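Local coordinates for protein chitinase A (Cycas revoluta, PDB 4MNK) that probably hydrolyses chitin as a family 18 glycoside hydrolase of the plant class V chitinases, and binds N-acetylglucosamine oligomers in a cleft, at residues Trp10-Val15 with Leu31-Ala36. Sequence-based numbering, arbitrary orientation.
Sequences WPAYSV and LYYAFA. With NAG (2-acetamido-2-deoxy-beta-D-glucopyranose), chain B; NAG (2-acetamido-2-deoxy-beta-D-glucopyranose), chain C.
W10 and Y33 are paired neighbours on two parallel strands, and their side chains run side by side in the same direction from one face of the sheet. Both set CG anti to the backbone N (chi1 -180° for W10), beside the carbonyl carbon. The tyrosine carbon CE1 meets the indole at its edge, near the plane, 3.6 Å from W10 CZ3; with the ring planes at 59° the pair is oblique, neither stacked nor T-shaped. Two broad rings suit this buried place between strand and helix, and the one polar atom of the indole, W10 NE1, is satisfied by F18 O. The short side chain of A12 points toward the other strand and sets its methyl beside the tyrosine's hydroxyl end, CB 3.6 Å from Y33 OH and also touching CZ.

Two backbone bonds join the strands, W10 N to Y32 O and A34 N to W10 O, and A12 N, just past the strand end, adds a third to A34 O (2.8 Å). P11 between them is not called on for an N-H, so a proline costs this pairing nothing; its CA makes a C-H...O contact with A34 O. That oxygen also accepts from a water, which in turn accepts from Y13 N. As the chain leaves the strand in a 3-10 turn, P11 O receives both the N-H and the hydroxyl of S14, S14 OG lying 2.8 Å away.

The turn presents Y13 to the glycan. Its CG sits between the backbone N and the carbonyl carbon (chi1 78°), and C5 of the chain B sugar lies over the ring centre, a CH-pi-like arrangement suited to a sugar. F35, following a cis peptide bond, takes A34 CB over one face and the chain C sugar's O6 at its edge.

The strands belong to the TIM barrel of the family: strand 70-77 flanks 30-36, strand 324-328 flanks 5-11, and helix 52-63 packs against W10 and Y33.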
ATOM      1  N   TRP A  10      -7.010  -4.795  -3.053  1.00  5.57           N
ATOM      2  CA  TRP A  10      -7.672  -6.061  -2.747  1.00  5.66           C
ATOM      3  C   TRP A  10      -6.691  -7.207  -2.934  1.00  6.03           C
ATOM      4  O   TRP A  10      -6.201  -7.421  -4.045  1.00  5.87           O
ATOM      5  CB  TRP A  10      -8.899  -6.282  -3.634  1.00  5.84           C
ATOM      6  CG  TRP A  10      -9.585  -7.585  -3.321  1.00  5.83           C
ATOM      7  CD1 TRP A  10     -10.424  -7.830  -2.275  1.00  6.10           C
ATOM      8  CD2 TRP A  10      -9.459  -8.825  -4.037  1.00  6.23           C
ATOM      9  NE1 TRP A  10     -10.841  -9.140  -2.301  1.00  6.16           N
ATOM     10  CE2 TRP A  10     -10.263  -9.775  -3.367  1.00  6.51           C
ATOM     11  CE3 TRP A  10      -8.749  -9.225  -5.179  1.00  7.05           C
ATOM     12  CZ2 TRP A  10     -10.382 -11.102  -3.802  1.00  7.10           C
ATOM     13  CZ3 TRP A  10      -8.867 -10.546  -5.611  1.00  6.99           C
ATOM     14  CH2 TRP A  10      -9.680 -11.465  -4.922  1.00  7.12           C
ATOM     15  N   PRO A  11      -6.405  -7.956  -1.855  1.00  6.27           N
ATOM     16  CA  PRO A  11      -5.473  -9.064  -1.975  1.00  6.70           C
ATOM     17  C   PRO A  11      -6.183 -10.369  -2.326  1.00  7.15           C
ATOM     18  O   PRO A  11      -7.174 -10.741  -1.685  1.00  7.22           O
ATOM     19  CB  PRO A  11      -4.845  -9.130  -0.587  1.00  6.87           C
ATOM     20  CG  PRO A  11      -5.932  -8.667   0.336  1.00  6.90           C
ATOM     21  CD  PRO A  11      -6.878  -7.793  -0.467  1.00  6.49           C
ATOM     22  N   ALA A  12      -5.669 -11.055  -3.342  1.00  7.73           N
ATOM     23  CA  ALA A  12      -6.278 -12.286  -3.842  1.00  8.55           C
ATOM     24  C   ALA A  12      -6.425 -13.398  -2.795  1.00  9.00           C
ATOM     25  O   ALA A  12      -7.316 -14.236  -2.913  1.00  9.30           O
ATOM     26  CB  ALA A  12      -5.529 -12.790  -5.063  1.00  8.76           C
ATOM     27  N   TYR A  13      -5.573 -13.386  -1.767  1.00  9.43           N
ATOM     28  CA  TYR A  13      -5.629 -14.401  -0.704  1.00 10.13           C
ATOM     29  C   TYR A  13      -6.978 -14.414   0.017  1.00 10.30           C
ATOM     30  O   TYR A  13      -7.357 -15.422   0.614  1.00 10.74           O
ATOM     31  CB  TYR A  13      -4.480 -14.228   0.315  1.00 10.43           C
ATOM     32  CG  TYR A  13      -4.666 -13.105   1.332  1.00 10.82           C
ATOM     33  CD1 TYR A  13      -5.615 -13.207   2.353  1.00 11.17           C
ATOM     34  CD2 TYR A  13      -3.879 -11.955   1.284  1.00 11.26           C
ATOM     35  CE1 TYR A  13      -5.796 -12.187   3.278  1.00 11.23           C
ATOM     36  CE2 TYR A  13      -4.046 -10.929   2.215  1.00 11.01           C
ATOM     37  CZ  TYR A  13      -5.010 -11.051   3.206  1.00 11.14           C
ATOM     38  OH  TYR A  13      -5.197 -10.047   4.131  1.00 12.09           O
ATOM     39  N   SER A  14      -7.695 -13.292  -0.042  1.00 10.21           N
ATOM     40  CA  SER A  14      -8.909 -13.107   0.749  1.00 10.44           C
ATOM     41  C   SER A  14     -10.191 -13.534   0.036  1.00 10.85           C
ATOM     42  O   SER A  14     -11.282 -13.363   0.577  1.00 11.04           O
ATOM     43  CB  SER A  14      -9.024 -11.646   1.205  1.00 10.16           C
ATOM     44  OG  SER A  14      -9.326 -10.786   0.116  1.00  9.53           O
ATOM     45  N   VAL A  15     -10.054 -14.111  -1.158  1.00 11.45           N
ATOM     46  CA  VAL A  15     -11.198 -14.372  -2.044  1.00 12.21           C
ATOM     47  C   VAL A  15     -12.379 -15.135  -1.411  1.00 12.77           C
ATOM     48  O   VAL A  15     -13.536 -14.796  -1.667  1.00 13.01           O
ATOM     49  CB  VAL A  15     -10.750 -15.024  -3.390  1.00 12.12           C
ATOM     50  CG1 VAL A  15     -10.271 -16.465  -3.193  1.00 12.35           C
ATOM     51  CG2 VAL A  15     -11.860 -14.944  -4.437  1.00 12.37           C
ATOM     52  N   LEU A  31      -8.971   0.621  -7.970  1.00  5.66           N
ATOM     53  CA  LEU A  31      -8.851  -0.588  -7.165  1.00  5.72           C
ATOM     54  C   LEU A  31      -7.760  -1.482  -7.730  1.00  5.61           C
ATOM     55  O   LEU A  31      -7.709  -1.730  -8.937  1.00  5.83           O
ATOM     56  CB  LEU A  31     -10.185  -1.331  -7.093  1.00  6.08           C
ATOM     57  CG  LEU A  31     -11.254  -0.665  -6.228  1.00  6.44           C
ATOM     58  CD1 LEU A  31     -12.623  -1.243  -6.542  1.00  7.28           C
ATOM     59  CD2 LEU A  31     -10.921  -0.799  -4.743  1.00  7.33           C
ATOM     60  N   TYR A  32      -6.886  -1.948  -6.845  1.00  5.56           N
ATOM     61  CA  TYR A  32      -5.750  -2.768  -7.231  1.00  5.82           C
ATOM     62  C   TYR A  32      -5.988  -4.230  -6.885  1.00  5.74           C
ATOM     63  O   TYR A  32      -6.509  -4.553  -5.810  1.00  5.90           O
ATOM     64  CB  TYR A  32      -4.491  -2.317  -6.497  1.00  6.19           C
ATOM     65  CG  TYR A  32      -3.840  -1.022  -6.943  1.00  6.78           C
ATOM     66  CD1 TYR A  32      -4.555   0.178  -7.017  1.00  7.73           C
ATOM     67  CD2 TYR A  32      -2.482  -0.989  -7.225  1.00  7.38           C
ATOM     68  CE1 TYR A  32      -3.925   1.365  -7.402  1.00  7.64           C
ATOM     69  CE2 TYR A  32      -1.851   0.186  -7.591  1.00  7.79           C
ATOM     70  CZ  TYR A  32      -2.571   1.354  -7.680  1.00  7.17           C
ATOM     71  OH  TYR A  32      -1.923   2.510  -8.040  1.00  7.44           O
ATOM     72  N   TYR A  33      -5.583  -5.102  -7.804  1.00  5.73           N
ATOM     73  CA  TYR A  33      -5.502  -6.537  -7.568  1.00  5.96           C
ATOM     74  C   TYR A  33      -4.078  -6.852  -7.115  1.00  5.98           C
ATOM     75  O   TYR A  33      -3.121  -6.550  -7.828  1.00  6.03           O
ATOM     76  CB  TYR A  33      -5.825  -7.278  -8.867  1.00  6.28           C
ATOM     77  CG  TYR A  33      -5.867  -8.788  -8.778  1.00  6.67           C
ATOM     78  CD1 TYR A  33      -7.082  -9.464  -8.814  1.00  7.76           C
ATOM     79  CD2 TYR A  33      -4.695  -9.543  -8.692  1.00  7.88           C
ATOM     80  CE1 TYR A  33      -7.137 -10.848  -8.746  1.00  8.92           C
ATOM     81  CE2 TYR A  33      -4.743 -10.937  -8.618  1.00  8.72           C
ATOM     82  CZ  TYR A  33      -5.970 -11.576  -8.650  1.00  8.89           C
ATOM     83  OH  TYR A  33      -6.039 -12.953  -8.586  1.00 11.15           O
ATOM     84  N   ALA A  34      -3.944  -7.456  -5.937  1.00  6.06           N
ATOM     85  CA  ALA A  34      -2.637  -7.797  -5.363  1.00  6.31           C
ATOM     86  C   ALA A  34      -2.561  -9.308  -5.110  1.00  6.32           C
ATOM     87  O   ALA A  34      -3.373  -9.825  -4.350  1.00  6.47           O
ATOM     88  CB  ALA A  34      -2.429  -7.027  -4.057  1.00  6.54           C
ATOM     89  N   PHE A  35      -1.623 -10.046  -5.717  1.00  6.64           N
ATOM     90  CA  PHE A  35      -0.554  -9.568  -6.590  1.00  6.87           C
ATOM     91  C   PHE A  35      -0.353 -10.556  -7.736  1.00  7.21           C
ATOM     92  O   PHE A  35      -0.573 -11.765  -7.582  1.00  7.56           O
ATOM     93  CB  PHE A  35       0.784  -9.519  -5.839  1.00  7.02           C
ATOM     94  CG  PHE A  35       0.830  -8.538  -4.703  1.00  6.82           C
ATOM     95  CD1 PHE A  35       1.116  -7.197  -4.938  1.00  6.98           C
ATOM     96  CD2 PHE A  35       0.636  -8.965  -3.392  1.00  7.52           C
ATOM     97  CE1 PHE A  35       1.173  -6.284  -3.886  1.00  7.33           C
ATOM     98  CE2 PHE A  35       0.700  -8.064  -2.331  1.00  7.76           C
ATOM     99  CZ  PHE A  35       0.964  -6.721  -2.578  1.00  7.29           C
ATOM    100  N   ALA A  36       0.104 -10.048  -8.876  1.00  7.20           N
ATOM    101  CA  ALA A  36       0.703 -10.901  -9.893  1.00  7.48           C
ATOM    102  C   ALA A  36       2.118 -11.249  -9.431  1.00  7.82           C
ATOM    103  O   ALA A  36       2.746 -10.478  -8.692  1.00  7.83           O
ATOM    104  CB  ALA A  36       0.735 -10.189 -11.226  1.00  7.54           C
TER
HETATM  105  C1  NAG B   3      -0.773 -13.153   3.248  1.00 21.78           C
HETATM  106  C2  NAG B   3      -0.163 -14.499   2.855  1.00 22.77           C
HETATM  107  C3  NAG B   3      -1.219 -15.604   2.787  1.00 23.32           C
HETATM  108  C4  NAG B   3      -2.158 -15.587   3.993  1.00 23.43           C
HETATM  109  C5  NAG B   3      -2.656 -14.168   4.283  1.00 23.09           C
HETATM  110  C6  NAG B   3      -3.518 -14.097   5.543  1.00 23.56           C
HETATM  111  C7  NAG B   3       1.844 -14.233   1.468  1.00 23.65           C
HETATM  112  C8  NAG B   3       2.382 -14.155   0.070  1.00 23.82           C
HETATM  113  N2  NAG B   3       0.525 -14.401   1.578  1.00 23.31           N
HETATM  114  O3  NAG B   3      -0.577 -16.858   2.713  1.00 23.74           O
HETATM  115  O4  NAG B   3      -3.251 -16.443   3.735  1.00 24.03           O
HETATM  116  O5  NAG B   3      -1.554 -13.290   4.420  1.00 22.23           O
HETATM  117  O6  NAG B   3      -2.720 -14.249   6.697  1.00 24.25           O
HETATM  118  O7  NAG B   3       2.610 -14.138   2.429  1.00 24.14           O
HETATM  119  C1  NAG C   2       0.747  -8.143   3.708  1.00 16.76           C
HETATM  120  C2  NAG C   2      -0.337  -8.704   4.620  1.00 16.17           C
HETATM  121  C3  NAG C   2      -0.248 -10.227   4.685  1.00 17.22           C
HETATM  122  C4  NAG C   2      -0.165 -10.866   3.293  1.00 18.43           C
HETATM  123  C5  NAG C   2       0.790 -10.108   2.356  1.00 18.20           C
HETATM  124  C6  NAG C   2       0.620 -10.552   0.904  1.00 18.91           C
HETATM  125  C7  NAG C   2      -1.112  -7.247   6.421  1.00 13.09           C
HETATM  126  C8  NAG C   2      -0.872  -6.760   7.818  1.00 13.35           C
HETATM  127  N2  NAG C   2      -0.237  -8.138   5.954  1.00 14.38           N
HETATM  128  O3  NAG C   2      -1.378 -10.719   5.371  1.00 17.26           O
HETATM  129  O4  NAG C   2       0.292 -12.198   3.424  1.00 19.96           O
HETATM  130  O5  NAG C   2       0.600  -8.703   2.417  1.00 17.18           O
HETATM  131  O6  NAG C   2      -0.644 -10.156   0.413  1.00 19.97           O
HETATM  132  O7  NAG C   2      -2.072  -6.825   5.775  1.00 11.93           O
HETATM  133  O   HOH W   1      -2.939 -11.795  -2.120  1.00 17.52           O